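Local coordinates for protein NADPH Quinone Oxidoreductase (Streptococcus mutans, PDB 4F8Y) that probably catalyses the FAD-dependent two-electron reduction of quinones such as menadione with NADPH as the electron donor, at residues Asp69-Ala74 with Ala102-Ser107. Residues are numbered along the deposited sequence; the frame is centred on the assembly and turned at random.
Sequences DLVTWA and ADFAYS. With VK3 (menadione), chain F.
In this flavodoxin-like fold, the last turn of helix 65-73, which packs against the central parallel sheet, is touched by Phe104, from the loop that leads into the short strand 106-108 at the menadione site. Phe104 alone spans the gap, since the backbones stay well apart: even Val71 CA and Ala105 CA, among the nearest pairs, are 9.0 Å from each other. With CG anti to the backbone N (chi1 177°), its ring reaches out to the helix and its far end meets two neighbouring side chains. Val71 sets its CG1 methyl obliquely against the ring, with CG1 4.0 Å from Phe104 CE2 and Val71 CB not much farther from CE2 and CZ. This valine is buried and also touches Leu117. Thr72, in turn, brings its hydroxyl to the ring edge at CE1 and CZ, near the ring plane. That hydroxyl is hydrogen-bonded to Arg68 O, one turn back in the helix.

The turn that carries Phe104 is closed by Asp103 N, which donates to Tyr106 O at 2.8 Å. The strand that follows pairs with strand 113-115. Tyr106 belongs to the menadione pocket, its OH 2.8 Å from O1K of the menadione. Its ring meets Trp85 of the second subunit with the planes at about 85°; Ala102 CA lies over one face of the tyrosine, 3.5 Å above its plane and offset toward the ring's rim. Back at the helix, the polar end of the contact has Thr72 OG1 3.2 Å from Phe104 CE1.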
# COMPACT_ATOMS: atom_id res chain seq x y z
N ASP A 69 12.13 17.37 -1.42
CA ASP A 69 13.39 17.97 -0.96
C ASP A 69 14.03 17.18 0.19
O ASP A 69 15.26 17.12 0.28
CB ASP A 69 13.17 19.43 -0.56
CG ASP A 69 13.00 20.34 -1.76
OD1 ASP A 69 13.36 19.92 -2.89
OD2 ASP A 69 12.51 21.48 -1.58
N LEU A 70 13.20 16.60 1.06
CA LEU A 70 13.68 15.72 2.13
C LEU A 70 14.36 14.46 1.56
O LEU A 70 15.47 14.08 1.96
CB LEU A 70 12.53 15.32 3.06
CG LEU A 70 12.10 16.29 4.17
CD1 LEU A 70 10.81 15.82 4.83
CD2 LEU A 70 13.21 16.45 5.22
N VAL A 71 13.70 13.83 0.59
CA VAL A 71 14.28 12.67 -0.08
C VAL A 71 15.61 13.00 -0.75
O VAL A 71 16.58 12.27 -0.59
CB VAL A 71 13.31 12.05 -1.11
CG1 VAL A 71 14.04 11.01 -1.95
CG2 VAL A 71 12.12 11.45 -0.40
N THR A 72 15.67 14.11 -1.47
CA THR A 72 16.89 14.51 -2.17
C THR A 72 18.03 14.77 -1.19
O THR A 72 19.19 14.44 -1.45
CB THR A 72 16.66 15.77 -3.03
OG1 THR A 72 15.65 15.51 -4.02
CG2 THR A 72 17.96 16.21 -3.71
N TRP A 73 17.69 15.38 -0.06
CA TRP A 73 18.66 15.72 0.98
C TRP A 73 19.29 14.46 1.61
O TRP A 73 20.50 14.39 1.81
CB TRP A 73 17.94 16.61 2.01
CG TRP A 73 18.61 16.80 3.35
CD1 TRP A 73 19.46 17.81 3.70
CD2 TRP A 73 18.44 15.99 4.52
NE1 TRP A 73 19.84 17.67 5.02
CE2 TRP A 73 19.23 16.56 5.54
CE3 TRP A 73 17.70 14.83 4.79
CZ2 TRP A 73 19.30 16.01 6.82
CZ3 TRP A 73 17.78 14.28 6.07
CH2 TRP A 73 18.56 14.88 7.06
N ALA A 74 18.46 13.45 1.87
CA ALA A 74 18.90 12.24 2.56
C ALA A 74 19.98 11.44 1.83
O ALA A 74 19.98 11.34 0.60
CB ALA A 74 17.70 11.35 2.86
N ALA A 102 7.55 9.98 -11.41
CA ALA A 102 8.37 10.03 -12.61
C ALA A 102 8.96 11.42 -12.78
O ALA A 102 8.27 12.42 -12.59
CB ALA A 102 7.55 9.65 -13.84
N ASP A 103 10.24 11.46 -13.10
CA ASP A 103 11.00 12.70 -13.24
C ASP A 103 11.51 13.23 -11.91
O ASP A 103 12.09 14.31 -11.84
CB ASP A 103 10.19 13.75 -13.98
CG ASP A 103 10.03 13.39 -15.42
OD1 ASP A 103 10.98 12.80 -15.98
OD2 ASP A 103 8.96 13.69 -16.00
N PHE A 104 11.29 12.47 -10.85
CA PHE A 104 11.96 12.74 -9.60
C PHE A 104 12.69 11.50 -9.09
O PHE A 104 13.92 11.49 -8.98
CB PHE A 104 10.99 13.26 -8.53
CG PHE A 104 11.65 13.47 -7.19
CD1 PHE A 104 12.49 14.56 -6.98
CD2 PHE A 104 11.48 12.56 -6.16
CE1 PHE A 104 13.12 14.75 -5.76
CE2 PHE A 104 12.11 12.75 -4.94
CZ PHE A 104 12.93 13.84 -4.74
N ALA A 105 11.92 10.45 -8.80
CA ALA A 105 12.47 9.24 -8.20
C ALA A 105 13.02 8.29 -9.26
O ALA A 105 13.95 7.52 -8.99
CB ALA A 105 11.43 8.55 -7.36
N TYR A 106 12.45 8.35 -10.45
CA TYR A 106 12.82 7.46 -11.54
C TYR A 106 12.43 8.10 -12.88
O TYR A 106 11.79 9.14 -12.92
CB TYR A 106 12.09 6.13 -11.38
CG TYR A 106 10.60 6.26 -11.63
CD1 TYR A 106 9.75 6.70 -10.62
CD2 TYR A 106 10.06 5.97 -12.87
CE1 TYR A 106 8.40 6.84 -10.84
CE2 TYR A 106 8.70 6.11 -13.10
CZ TYR A 106 7.87 6.54 -12.09
OH TYR A 106 6.52 6.68 -12.31
N SER A 107 12.84 7.46 -13.97
CA SER A 107 12.39 7.85 -15.30
C SER A 107 12.53 6.65 -16.22
O SER A 107 12.90 5.55 -15.79
CB SER A 107 13.16 9.06 -15.84
OG SER A 107 14.51 8.74 -16.12
C1K VK3 F . 6.62 3.14 -11.60
O1K VK3 F . 6.56 4.32 -10.86
C2K VK3 F . 7.20 1.94 -10.97
C3K VK3 F . 7.30 0.78 -11.68
C4K VK3 F . 6.83 0.72 -13.02
O4K VK3 F . 6.96 -0.47 -13.76
C5K VK3 F . 6.26 1.88 -13.64
C6K VK3 F . 5.79 1.84 -14.98
C7K VK3 F . 5.24 2.95 -15.56
C8K VK3 F . 5.14 4.21 -14.78
C9K VK3 F . 5.60 4.26 -13.49
C10 VK3 F . 6.16 3.11 -12.89
C11 VK3 F . 7.93 -0.44 -11.01